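Local coordinates for protein 2-hydroxyhepta-2,4-diene-1, 7-dioateisomerase (Mycobacterium abscessus, PDB 3R6O) that binds magnesium and is probably a 2-hydroxyhepta-2,4-diene-1,7-dioate isomerase of the fumarylacetoacetate hydrolase (FAH) family, at residues D144-P149 with F219-P224; L155-E160 with L242-E247; G183-N188 with G277-T282; T191-A196 with G286-Q291; W225-G230 with E236-E241. All blocks are in the same frame, centred on the assembly; numbering follows the deposited sequence.

How the contacts relate
From the N terminus, 144-149, 155-160, 183-188 and 191-196 open contacts 1 to 4 in turn. Contact 1 closes first, at 219-224, crossing contacts 2, 3 and 4. Contact 5 opens directly afterwards at 225-230 and closes at 236-241, within those three loops. Contacts 2, 3 and 4 then close at 242-247, 277-282 and 286-291, in the order they opened, and so cross. Contact 1 joins edge strand 146-148 to the segment beside strand 181-192, contact 2 the two large sheets, contact 5 strand 226-228 to the approach to strand 239-244; contact 3 works within the nine-stranded sheet, and contact 4 ties the end of strand 181-192 and its following helix to a loop near the magnesium site.

Contact 1 (D144-P149 with F219-P224); sequences DAVIAP and FCPTGP
Phe219 begins the contact, meeting Ile147 and Pro149 with the rim of its ring. CE1 faces the carbonyl of Ile147, with Ile147 O 3.5 Å from Phe219 CE1 and in the ring plane, a geometry that would turn the weakly positive C-H edge toward the oxygen. At the neighbouring rim atom, Phe219 CZ lies 3.7 Å from Pro149 CD, an apolar touch made near the ring plane rather than over a face. With CG anti to its carbonyl carbon (chi1 -79°), the Phe219 ring runs back toward strand 146-148 although its CB departs from it. A hydrogen bond from Ile147 N to Thr218 OG1 adds a polar tie just before Phe219. Next in the walk, Pro221 offers CG to Val146, at 4.1 Å from Val146 CG2, the two side chains crossing at about a right angle. Leu155 and Ile190 pack against both Val146 and Phe219, and Arg171 of the second subunit packs on Pro149. Strand 146-148 is the edge of the five-stranded sheet, hydrogen-bonded to strand 312-320, while Leu155 and Ile190 belong to the nine-stranded one; packing between the two sheets is consistent with the beta-sandwich roll of the FAH family.

Contact 2 (L155-E160 with L242-E247); sequences LDYEIE and LRINGE. With MG (magnesium ion), chain B.
A beta hairpin with a two-residue type I' turn packs behind the magnesium-binding strand here, bringing Leu242 and Ile244 onto Tyr157 and Ile159. The turn, from Ile244 to Glu247, is closed by a reciprocal backbone pair, Ile244 N to Glu247 O at 2.9 Å and Glu247 N to Ile244 O. Arg243 NH1 spans the same turn to Gly246 O, 2.9 Å away and near the guanidinium plane.

Leu242 does most of the covering, and its two branches divide the work: CD2 lies 3.7 Å from Tyr157 CD1, whereas CD1 is 3.8 Å from Ile159 CB. Its CG is anti to the backbone N (chi1 -178°), which sends the fork forward between those two residues, and the Leu242 and Ile159 side chains slide past each other in opposite directions. Ile244 comes over one face of the Tyr157 ring in a CH-pi contact, with CD1 4.0 Å from the ring centroid and 26° off the normal.

The packing joins strand 239-244 of the five-stranded sheet to strand 155-165 of the nine-stranded sheet, consistent with this being the interior between the two sheets. Glu158 points away from the hairpin, and Glu160 OE2 binds the magnesium ion at 2.3 Å, with Asp189 as the second protein ligand in this model. On the Tyr157 face opposite Ile244 sits Asp156 OD1, off-centre; it also accepts Tyr157 N at 3.0 Å. Beyond the ring, Tyr157 OH hydrogen-bonds to Gly287 O.

Contact 3 (G183-N188 with G277-T282); sequences GYMLAN and GDIILT
Asn188 OD1 accepts a hydrogen bond from Glu158 N, while the backbone of Asn188 is touched by Leu281: Leu281 CD2 lies 4.0 Å from Asn188 C. The contact lies on one face of the curved nine-stranded sheet, consistent with the beta-sandwich roll of the FAH family. Strand 155-165 stands between strands 183-188 and 279-281 in the sheet order, so the two segments are not paired as neighbouring strands and meet through side chains, plus the touch of Leu281 on the Asn188 backbone. Their short axes approach to 8.6 Å and diverge by 60°, values that fit second neighbours on a coiled sheet and not a directly bonded pair.

Around Ala187 the packing is simple. Its CB is directed at strand 279-281 and meets Leu281 CG at 3.9 Å, and the short methyl lets the leucine branch come close to the chain at Asn188. Glu160, a magnesium ligand, packs against Leu281 from the intervening strand, and the side chain of Leu281 comes to about 6 Å from the ion, so this apolar patch borders the metal site.

Farther from the metal, Met185 and Ile279 cross at about a right angle. The methionine chain bends at its last torsion (chi3 -81°), turning the terminal methyl onto the isoleucine tip, where Met185 CE and Ile279 CD1 are 3.5 Å apart.

Contact 4 (T191-A196 with G286-Q291); sequences TARDVA and GGCGFQ
Beside the magnesium site, Arg193 of the short helix 193-196 reaches out to Phe290 and Cys288 of the loop that follows strand 279-281. Its NE is the closest atom to the aromatic ring, 3.3 Å from Phe290 CD2, while Phe290 CE2 lies over one face of the guanidinium. The two planes are 71° apart, which excludes a parallel stack. Lower on the chain, Arg193 CD is 3.9 Å from Phe290 CB, and Arg193 NH2 passes 4.2 Å from Cys288 CB.

Bonds within the loop fix its shape. Cys288 N donates to Gln291 OE1 at 2.9 Å, in the carbonyl plane of the amide, and Gln291 N returns to Cys288 O at 3.1 Å across the 3-10 turn. Gln291 CG sits over the centre of one Phe290 face, 3.3 Å above the plane; this backing would limit how the ring can turn. A chi1 of 78° sets Phe290 CG between its backbone N and carbonyl carbon, which places the ring beside Arg193.

In fold terms, strand 181-192 ends here, with Ala192 as N-cap of the helix and Ala196 N bonded to Ala192 O. The polar end of Arg193 is held by the neighbouring strand 155-165, where NE forms a salt bridge with Asp156 OD2 and NH2 one with Glu158 OE2. Asp156 OD2 additionally accepts Phe290 N, so one carboxylate oxygen grips both sides of the contact, and the side chain of Arg193 lies about 7 Å from the magnesium ion.

Contact 5 (W225-G230 with E236-E241); sequences WLFTTG and ETFDFE
Phe227 leaves strand 226-228 with its CB pointing toward the segment 236-241, and CG follows anti to the backbone N (chi1 176°), an extended start that carries the ring toward Glu236 and Phe238. Along its rim, CD2 comes first, lying 4.3 Å from Phe238 CE1; it approaches the Phe238 ring at the edge, near that ring's plane, so neither ring is stacked on the other. One atom farther, CE2 meets the carboxylate of Glu236, at 3.6 Å from Glu236 OE1 and 3.7 Å from Glu236 OE2. At the tip, Phe227 CZ remains 3.9 Å from Glu236 OE1. The carboxylate carbon lies in the ring plane and the two planes stand 90° apart, evidence that the acid straddles what is probably a weakly positive C-H edge and stays off the ring face. Its charge is answered elsewhere, by a salt bridge from Lys310 NZ to Glu236 OE1, and Lys310 also makes a cation-pi contact with Phe238. Strand 226-228 runs between strands 25-28 and 181-192 of the nine-stranded sheet, Phe227 pairing by backbone with Tyr184; Tyr184 OH in turn bonds to Glu236 N, just before the chain enters strand 239-244 of the five-stranded sheet.

Contact 1 (D144-P149 with F219-P224)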
# COMPACT_ATOMS: atom_id res chain seq x y z
N ASP A 144 10.63 18.77 3.22
CA ASP A 144 9.23 19.08 3.31
C ASP A 144 8.75 19.02 4.76
O ASP A 144 9.20 18.16 5.53
CB ASP A 144 8.42 18.09 2.47
CG ASP A 144 8.68 18.24 0.98
OD1 ASP A 144 9.25 19.27 0.56
OD2 ASP A 144 8.24 17.35 0.23
N ALA A 145 7.79 19.86 5.09
CA ALA A 145 7.25 19.89 6.41
C ALA A 145 6.54 18.58 6.74
O ALA A 145 5.90 17.96 5.88
CB ALA A 145 6.29 21.03 6.60
N VAL A 146 6.69 18.17 7.99
CA VAL A 146 5.79 17.18 8.61
C VAL A 146 4.64 17.93 9.24
O VAL A 146 4.84 18.89 9.98
CB VAL A 146 6.52 16.39 9.71
CG1 VAL A 146 5.52 15.50 10.51
CG2 VAL A 146 7.62 15.55 9.04
N ILE A 147 3.42 17.48 8.94
CA ILE A 147 2.23 18.21 9.32
C ILE A 147 1.51 17.33 10.28
O ILE A 147 1.06 16.25 9.91
CB ILE A 147 1.32 18.47 8.12
CG1 ILE A 147 2.03 19.35 7.04
CG2 ILE A 147 0.02 19.07 8.57
CD1 ILE A 147 2.36 20.72 7.48
N ALA A 148 1.43 17.78 11.53
CA ALA A 148 0.74 17.02 12.57
C ALA A 148 -0.75 17.26 12.46
O ALA A 148 -1.21 18.41 12.61
CB ALA A 148 1.24 17.42 13.93
N PRO A 149 -1.53 16.19 12.23
CA PRO A 149 -2.93 16.40 11.99
C PRO A 149 -3.63 16.92 13.23
O PRO A 149 -3.14 16.74 14.34
CB PRO A 149 -3.43 15.00 11.63
CG PRO A 149 -2.47 14.06 12.26
CD PRO A 149 -1.17 14.76 12.31
N PHE A 219 3.82 11.85 6.42
CA PHE A 219 4.33 10.88 7.41
C PHE A 219 5.45 9.93 6.92
O PHE A 219 5.97 9.14 7.71
CB PHE A 219 3.18 10.06 8.02
CG PHE A 219 2.40 10.76 9.10
CD1 PHE A 219 2.32 12.14 9.16
CD2 PHE A 219 1.73 10.02 10.05
CE1 PHE A 219 1.59 12.76 10.18
CE2 PHE A 219 0.99 10.63 11.06
CZ PHE A 219 0.91 11.99 11.12
N CYS A 220 5.85 10.01 5.65
CA CYS A 220 7.01 9.23 5.17
C CYS A 220 8.00 10.07 4.38
O CYS A 220 8.19 9.89 3.16
CB CYS A 220 6.58 8.02 4.34
SG CYS A 220 7.89 6.75 4.20
N PRO A 221 8.64 11.04 5.05
CA PRO A 221 9.77 11.73 4.45
C PRO A 221 10.83 10.76 3.93
O PRO A 221 11.13 9.76 4.57
CB PRO A 221 10.32 12.57 5.60
CG PRO A 221 9.22 12.71 6.56
CD PRO A 221 8.41 11.48 6.43
N THR A 222 11.40 11.06 2.76
CA THR A 222 12.44 10.24 2.12
C THR A 222 13.44 11.13 1.38
O THR A 222 13.13 12.27 1.00
CB THR A 222 11.82 9.28 1.05
OG1 THR A 222 11.20 10.04 0.00
CG2 THR A 222 10.81 8.34 1.67
N GLY A 223 14.65 10.59 1.15
CA GLY A 223 15.70 11.33 0.45
C GLY A 223 16.75 11.90 1.40
O GLY A 223 16.72 11.64 2.61
N PRO A 224 17.64 12.74 0.89
CA PRO A 224 17.53 13.43 -0.41
C PRO A 224 17.87 12.64 -1.67
O PRO A 224 17.63 13.15 -2.78
CB PRO A 224 18.49 14.63 -0.25
CG PRO A 224 19.48 14.20 0.78
CD PRO A 224 18.70 13.30 1.73

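Contact 2 (L155-E160 with L242-E247)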
# COMPACT_ATOMS: atom_id res chain seq x y z
N LEU A 155 2.71 13.07 18.13
CA LEU A 155 3.39 12.78 16.88
C LEU A 155 4.85 12.44 17.11
O LEU A 155 5.62 13.26 17.65
CB LEU A 155 3.29 13.97 15.91
CG LEU A 155 3.70 13.67 14.46
CD1 LEU A 155 2.72 12.69 13.85
CD2 LEU A 155 3.79 14.97 13.64
N ASP A 156 5.23 11.23 16.70
CA ASP A 156 6.59 10.75 16.90
C ASP A 156 7.40 10.67 15.59
O ASP A 156 6.85 10.51 14.51
CB ASP A 156 6.57 9.39 17.60
CG ASP A 156 7.66 9.25 18.63
OD1 ASP A 156 8.57 10.09 18.65
OD2 ASP A 156 7.59 8.28 19.45
N TYR A 157 8.71 10.71 15.76
CA TYR A 157 9.74 10.57 14.73
C TYR A 157 10.45 9.21 14.87
O TYR A 157 10.57 8.66 15.97
CB TYR A 157 10.77 11.72 14.84
CG TYR A 157 11.32 11.80 16.25
CD1 TYR A 157 12.43 11.05 16.63
CD2 TYR A 157 10.66 12.54 17.24
CE1 TYR A 157 12.91 11.07 17.97
CE2 TYR A 157 11.12 12.58 18.58
CZ TYR A 157 12.24 11.82 18.94
OH TYR A 157 12.73 11.86 20.25
N GLU A 158 10.89 8.67 13.73
CA GLU A 158 11.60 7.41 13.69
C GLU A 158 12.52 7.41 12.47
O GLU A 158 12.05 7.09 11.38
CB GLU A 158 10.63 6.27 13.52
CG GLU A 158 9.56 6.19 14.56
CD GLU A 158 8.70 4.95 14.40
OE1 GLU A 158 8.19 4.71 13.32
OE2 GLU A 158 8.53 4.19 15.37
N ILE A 159 13.78 7.75 12.66
CA ILE A 159 14.77 7.70 11.57
C ILE A 159 15.05 6.26 11.17
O ILE A 159 15.26 5.40 12.00
CB ILE A 159 16.07 8.45 11.92
CG1 ILE A 159 16.92 8.66 10.66
CG2 ILE A 159 16.89 7.76 13.09
CD1 ILE A 159 18.22 9.53 10.95
N GLU A 160 15.00 5.99 9.88
CA GLU A 160 15.24 4.64 9.38
C GLU A 160 15.99 4.70 8.07
O GLU A 160 15.91 5.67 7.32
CB GLU A 160 13.89 3.91 9.19
CG GLU A 160 12.94 4.10 10.37
CD GLU A 160 11.85 3.08 10.52
OE1 GLU A 160 11.81 2.04 9.82
OE2 GLU A 160 11.01 3.33 11.39
N LEU A 242 19.46 11.44 14.12
CA LEU A 242 18.39 12.40 14.06
C LEU A 242 18.48 13.37 15.25
O LEU A 242 18.69 12.94 16.40
CB LEU A 242 17.06 11.65 14.05
CG LEU A 242 15.78 12.48 13.95
CD1 LEU A 242 14.66 11.74 13.17
CD2 LEU A 242 15.28 12.95 15.36
N ARG A 243 18.37 14.66 14.93
CA ARG A 243 18.38 15.75 15.87
C ARG A 243 17.10 16.54 15.69
O ARG A 243 16.50 16.54 14.62
CB ARG A 243 19.56 16.72 15.64
CG ARG A 243 20.88 16.04 15.58
CD ARG A 243 22.05 17.00 15.37
NE ARG A 243 23.31 16.30 15.60
CZ ARG A 243 24.00 16.29 16.75
NH1 ARG A 243 23.61 17.00 17.82
NH2 ARG A 243 25.11 15.58 16.81
N ILE A 244 16.69 17.23 16.73
CA ILE A 244 15.58 18.17 16.69
C ILE A 244 16.07 19.47 17.28
O ILE A 244 16.55 19.49 18.41
CB ILE A 244 14.38 17.64 17.42
CG1 ILE A 244 13.78 16.45 16.65
CG2 ILE A 244 13.30 18.80 17.59
CD1 ILE A 244 12.64 15.73 17.41
N ASN A 245 16.01 20.53 16.46
CA ASN A 245 16.61 21.81 16.79
C ASN A 245 18.06 21.68 17.24
O ASN A 245 18.48 22.35 18.16
CB ASN A 245 15.74 22.52 17.84
CG ASN A 245 14.27 22.49 17.49
OD1 ASN A 245 13.89 22.61 16.30
ND2 ASN A 245 13.42 22.29 18.50
N GLY A 246 18.83 20.81 16.58
CA GLY A 246 20.24 20.68 16.87
C GLY A 246 20.55 19.66 17.96
O GLY A 246 21.69 19.22 18.08
N GLU A 247 19.55 19.32 18.77
CA GLU A 247 19.75 18.33 19.84
C GLU A 247 19.65 16.88 19.35
O GLU A 247 18.66 16.49 18.68
CB GLU A 247 18.73 18.54 20.92
CG GLU A 247 18.88 17.63 22.10
CD GLU A 247 17.79 17.86 23.11
OE1 GLU A 247 16.85 18.67 22.81
OE2 GLU A 247 17.87 17.23 24.18
MG MG B . 9.18 2.00 11.97

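Contact 3 (G183-N188 with G277-T282)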
# COMPACT_ATOMS: atom_id res chain seq x y z
N GLY A 183 18.79 0.31 -4.40
CA GLY A 183 19.63 1.17 -3.57
C GLY A 183 18.99 1.53 -2.24
O GLY A 183 18.12 0.81 -1.75
N TYR A 184 19.44 2.65 -1.67
CA TYR A 184 19.11 2.99 -0.29
C TYR A 184 18.72 4.46 -0.18
O TYR A 184 19.23 5.32 -0.92
CB TYR A 184 20.30 2.78 0.63
CG TYR A 184 21.07 1.49 0.57
CD1 TYR A 184 20.86 0.49 1.52
CD2 TYR A 184 22.07 1.30 -0.35
CE1 TYR A 184 21.60 -0.68 1.51
CE2 TYR A 184 22.83 0.14 -0.37
CZ TYR A 184 22.60 -0.85 0.57
OH TYR A 184 23.37 -1.99 0.54
N MET A 185 17.85 4.79 0.77
CA MET A 185 17.44 6.19 1.03
C MET A 185 17.28 6.38 2.53
O MET A 185 16.89 5.44 3.25
CB MET A 185 16.05 6.50 0.49
CG MET A 185 15.81 6.19 -0.91
SD MET A 185 14.31 7.04 -1.34
CE MET A 185 13.03 5.95 -0.72
N LEU A 186 17.54 7.61 2.98
CA LEU A 186 17.20 7.98 4.35
C LEU A 186 15.68 8.12 4.39
O LEU A 186 15.05 8.49 3.39
CB LEU A 186 17.89 9.30 4.71
CG LEU A 186 18.10 9.68 6.18
CD1 LEU A 186 18.74 8.53 6.93
CD2 LEU A 186 18.97 11.00 6.27
N ALA A 187 15.06 7.78 5.51
CA ALA A 187 13.63 7.89 5.64
C ALA A 187 13.22 8.19 7.08
O ALA A 187 14.03 8.08 8.00
CB ALA A 187 12.91 6.62 5.11
N ASN A 188 11.95 8.57 7.26
CA ASN A 188 11.35 8.64 8.64
C ASN A 188 9.98 7.95 8.71
O ASN A 188 9.11 8.22 7.88
CB ASN A 188 11.22 10.09 9.08
CG ASN A 188 11.22 10.24 10.62
OD1 ASN A 188 10.30 9.80 11.29
ND2 ASN A 188 12.31 10.78 11.16
N GLY A 277 10.40 -0.43 -7.40
CA GLY A 277 9.90 0.83 -6.91
C GLY A 277 9.32 0.75 -5.53
O GLY A 277 9.10 1.79 -4.91
N ASP A 278 9.12 -0.46 -5.02
CA ASP A 278 8.66 -0.66 -3.64
C ASP A 278 9.77 -0.20 -2.69
O ASP A 278 10.97 -0.26 -3.01
CB ASP A 278 8.31 -2.11 -3.34
CG ASP A 278 7.02 -2.57 -3.98
OD1 ASP A 278 6.24 -1.78 -4.55
OD2 ASP A 278 6.77 -3.77 -3.90
N ILE A 279 9.35 0.30 -1.53
CA ILE A 279 10.26 0.81 -0.50
C ILE A 279 10.05 0.01 0.78
O ILE A 279 8.89 -0.22 1.18
CB ILE A 279 9.93 2.27 -0.17
CG1 ILE A 279 10.25 3.17 -1.39
CG2 ILE A 279 10.71 2.81 1.07
CD1 ILE A 279 9.81 4.59 -1.13
N ILE A 280 11.15 -0.40 1.41
CA ILE A 280 11.10 -0.99 2.76
C ILE A 280 11.90 -0.12 3.75
O ILE A 280 13.11 0.05 3.57
CB ILE A 280 11.63 -2.46 2.79
CG1 ILE A 280 10.89 -3.36 1.77
CG2 ILE A 280 11.40 -3.07 4.17
CD1 ILE A 280 11.63 -4.74 1.52
N LEU A 281 11.24 0.41 4.78
CA LEU A 281 11.90 1.07 5.90
C LEU A 281 12.32 -0.03 6.89
O LEU A 281 11.49 -0.84 7.33
CB LEU A 281 10.98 2.08 6.60
CG LEU A 281 10.86 3.48 5.99
CD1 LEU A 281 10.31 3.34 4.65
CD2 LEU A 281 9.94 4.38 6.93
N THR A 282 13.60 -0.04 7.23
CA THR A 282 14.18 -1.21 7.88
C THR A 282 14.22 -1.13 9.40
O THR A 282 14.83 -1.98 10.02
CB THR A 282 15.56 -1.56 7.34
OG1 THR A 282 16.47 -0.48 7.56
CG2 THR A 282 15.44 -1.91 5.84

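Contact 4 (T191-A196 with G286-Q291)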
# COMPACT_ATOMS: atom_id res chain seq x y z
N THR A 191 4.80 8.72 12.98
CA THR A 191 3.71 7.94 13.58
C THR A 191 2.98 8.80 14.63
O THR A 191 3.61 9.43 15.46
CB THR A 191 4.25 6.67 14.25
OG1 THR A 191 4.95 5.89 13.28
CG2 THR A 191 3.09 5.82 14.83
N ALA A 192 1.66 8.84 14.54
CA ALA A 192 0.81 9.54 15.46
C ALA A 192 0.38 8.47 16.45
O ALA A 192 -0.50 7.67 16.16
CB ALA A 192 -0.41 10.13 14.74
N ARG A 193 1.04 8.43 17.61
CA ARG A 193 0.95 7.25 18.48
C ARG A 193 -0.40 7.14 19.17
O ARG A 193 -0.85 6.02 19.50
CB ARG A 193 2.08 7.26 19.52
CG ARG A 193 3.40 7.14 18.87
CD ARG A 193 4.35 6.20 19.56
NE ARG A 193 5.68 6.35 19.00
CZ ARG A 193 6.19 5.68 17.97
NH1 ARG A 193 5.47 4.74 17.34
NH2 ARG A 193 7.44 5.91 17.57
N ASP A 194 -1.04 8.29 19.39
CA ASP A 194 -2.38 8.34 20.00
C ASP A 194 -3.45 7.90 19.02
O ASP A 194 -4.41 7.25 19.41
CB ASP A 194 -2.68 9.72 20.58
CG ASP A 194 -2.46 10.90 19.61
OD1 ASP A 194 -1.79 10.82 18.55
OD2 ASP A 194 -2.93 11.99 20.00
N VAL A 195 -3.27 8.21 17.74
CA VAL A 195 -4.15 7.68 16.70
C VAL A 195 -3.95 6.16 16.50
O VAL A 195 -4.89 5.43 16.24
CB VAL A 195 -3.88 8.41 15.38
CG1 VAL A 195 -4.62 7.72 14.27
CG2 VAL A 195 -4.26 9.92 15.52
N ALA A 196 -2.70 5.74 16.56
CA ALA A 196 -2.33 4.35 16.37
C ALA A 196 -2.83 3.45 17.49
O ALA A 196 -3.18 2.31 17.23
CB ALA A 196 -0.82 4.23 16.28
N GLY A 286 16.43 3.38 19.33
CA GLY A 286 15.80 4.12 20.44
C GLY A 286 15.87 5.65 20.37
O GLY A 286 16.42 6.20 19.42
N GLY A 287 15.37 6.33 21.41
CA GLY A 287 15.37 7.79 21.47
C GLY A 287 14.12 8.49 20.90
O GLY A 287 14.09 9.70 20.76
N CYS A 288 13.09 7.72 20.59
CA CYS A 288 11.80 8.28 20.10
C CYS A 288 11.06 8.97 21.25
O CYS A 288 11.32 8.69 22.42
CB CYS A 288 10.91 7.15 19.57
SG CYS A 288 11.58 6.16 18.18
N GLY A 289 10.13 9.85 20.89
CA GLY A 289 9.35 10.64 21.81
C GLY A 289 8.63 9.87 22.92
O GLY A 289 8.59 10.33 24.04
N PHE A 290 8.09 8.71 22.60
CA PHE A 290 7.27 7.95 23.53
C PHE A 290 8.11 7.32 24.65
O PHE A 290 7.57 6.85 25.62
CB PHE A 290 6.45 6.86 22.78
CG PHE A 290 7.24 5.64 22.43
CD1 PHE A 290 7.25 4.52 23.27
CD2 PHE A 290 7.97 5.60 21.26
CE1 PHE A 290 7.97 3.40 22.94
CE2 PHE A 290 8.70 4.50 20.93
CZ PHE A 290 8.70 3.37 21.77
N GLN A 291 9.44 7.35 24.51
CA GLN A 291 10.32 6.62 25.40
C GLN A 291 10.79 7.47 26.58
O GLN A 291 11.70 7.06 27.29
CB GLN A 291 11.49 6.05 24.60
CG GLN A 291 11.00 4.98 23.62
CD GLN A 291 12.09 4.43 22.72
OE1 GLN A 291 12.53 5.11 21.81
NE2 GLN A 291 12.53 3.19 22.98

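Contact 5 (W225-G230 with E236-E241)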
# COMPACT_ATOMS: atom_id res chain seq x y z
N TRP A 225 18.45 11.45 -1.55
CA TRP A 225 18.77 10.71 -2.75
C TRP A 225 18.70 9.22 -2.61
O TRP A 225 18.76 8.68 -1.50
CB TRP A 225 20.15 11.16 -3.31
CG TRP A 225 21.31 11.05 -2.36
CD1 TRP A 225 21.90 9.90 -1.93
CD2 TRP A 225 22.07 12.13 -1.77
NE1 TRP A 225 22.93 10.18 -1.08
CE2 TRP A 225 23.07 11.54 -0.97
CE3 TRP A 225 21.98 13.52 -1.82
CZ2 TRP A 225 23.99 12.29 -0.23
CZ3 TRP A 225 22.89 14.27 -1.11
CH2 TRP A 225 23.89 13.66 -0.32
N LEU A 226 18.52 8.55 -3.74
CA LEU A 226 18.72 7.11 -3.82
C LEU A 226 20.18 6.83 -4.01
O LEU A 226 20.76 7.16 -5.04
CB LEU A 226 17.92 6.53 -4.98
CG LEU A 226 18.08 5.04 -5.27
CD1 LEU A 226 17.48 4.23 -4.15
CD2 LEU A 226 17.37 4.67 -6.60
N PHE A 227 20.79 6.20 -3.01
CA PHE A 227 22.21 5.83 -3.08
C PHE A 227 22.23 4.44 -3.67
O PHE A 227 21.76 3.48 -3.03
CB PHE A 227 22.80 5.87 -1.66
CG PHE A 227 24.22 5.42 -1.56
CD1 PHE A 227 25.27 6.27 -1.89
CD2 PHE A 227 24.53 4.16 -1.09
CE1 PHE A 227 26.59 5.86 -1.78
CE2 PHE A 227 25.85 3.75 -0.96
CZ PHE A 227 26.88 4.59 -1.31
N THR A 228 22.65 4.32 -4.92
CA THR A 228 22.52 3.04 -5.62
C THR A 228 23.54 1.99 -5.18
O THR A 228 24.60 2.28 -4.62
CB THR A 228 22.59 3.17 -7.14
OG1 THR A 228 23.93 3.54 -7.50
CG2 THR A 228 21.56 4.20 -7.64
N THR A 229 23.17 0.74 -5.44
CA THR A 229 24.02 -0.40 -5.08
C THR A 229 25.21 -0.54 -5.99
O THR A 229 26.26 -1.08 -5.61
CB THR A 229 23.19 -1.69 -5.05
OG1 THR A 229 22.45 -1.81 -6.28
CG2 THR A 229 22.19 -1.63 -3.93
N GLY A 230 25.08 -0.03 -7.22
CA GLY A 230 26.16 -0.11 -8.17
C GLY A 230 26.68 -1.54 -8.31
O GLY A 230 25.90 -2.46 -8.59
N GLU A 236 25.62 -2.60 2.25
CA GLU A 236 26.51 -1.67 2.89
C GLU A 236 26.04 -1.41 4.31
O GLU A 236 24.96 -1.85 4.73
CB GLU A 236 26.59 -0.35 2.12
CG GLU A 236 27.11 -0.49 0.68
CD GLU A 236 27.79 0.75 0.15
OE1 GLU A 236 28.12 1.66 0.95
OE2 GLU A 236 28.03 0.81 -1.07
N THR A 237 26.90 -0.76 5.05
CA THR A 237 26.66 -0.36 6.43
C THR A 237 26.48 1.16 6.46
O THR A 237 27.15 1.89 5.72
CB THR A 237 27.83 -0.86 7.26
OG1 THR A 237 27.76 -2.30 7.28
CG2 THR A 237 27.82 -0.31 8.68
N PHE A 238 25.53 1.62 7.30
CA PHE A 238 25.29 3.05 7.48
C PHE A 238 25.25 3.44 8.94
O PHE A 238 24.84 2.65 9.80
CB PHE A 238 23.98 3.46 6.84
CG PHE A 238 23.89 3.06 5.43
CD1 PHE A 238 24.27 3.92 4.42
CD2 PHE A 238 23.49 1.78 5.11
CE1 PHE A 238 24.23 3.50 3.11
CE2 PHE A 238 23.42 1.37 3.82
CZ PHE A 238 23.79 2.23 2.82
N ASP A 239 25.73 4.65 9.22
CA ASP A 239 25.59 5.24 10.55
C ASP A 239 24.74 6.47 10.39
O ASP A 239 24.95 7.24 9.48
CB ASP A 239 26.95 5.62 11.12
CG ASP A 239 27.83 4.41 11.38
OD1 ASP A 239 27.35 3.43 12.02
OD2 ASP A 239 28.99 4.42 10.92
N PHE A 240 23.76 6.66 11.26
CA PHE A 240 22.80 7.73 11.02
C PHE A 240 22.36 8.38 12.32
O PHE A 240 22.36 7.74 13.37
CB PHE A 240 21.60 7.20 10.20
CG PHE A 240 20.97 5.96 10.79
CD1 PHE A 240 19.85 6.06 11.58
CD2 PHE A 240 21.54 4.70 10.62
CE1 PHE A 240 19.26 4.93 12.14
CE2 PHE A 240 20.97 3.54 11.21
CZ PHE A 240 19.84 3.66 11.97
N GLU A 241 21.96 9.64 12.24
CA GLU A 241 21.47 10.34 13.41
C GLU A 241 20.31 11.25 13.11
O GLU A 241 20.19 11.78 12.03
CB GLU A 241 22.61 11.13 14.05
CG GLU A 241 22.91 12.47 13.37
CD GLU A 241 23.91 13.31 14.15
OE1 GLU A 241 24.80 12.72 14.80
OE2 GLU A 241 23.79 14.55 14.12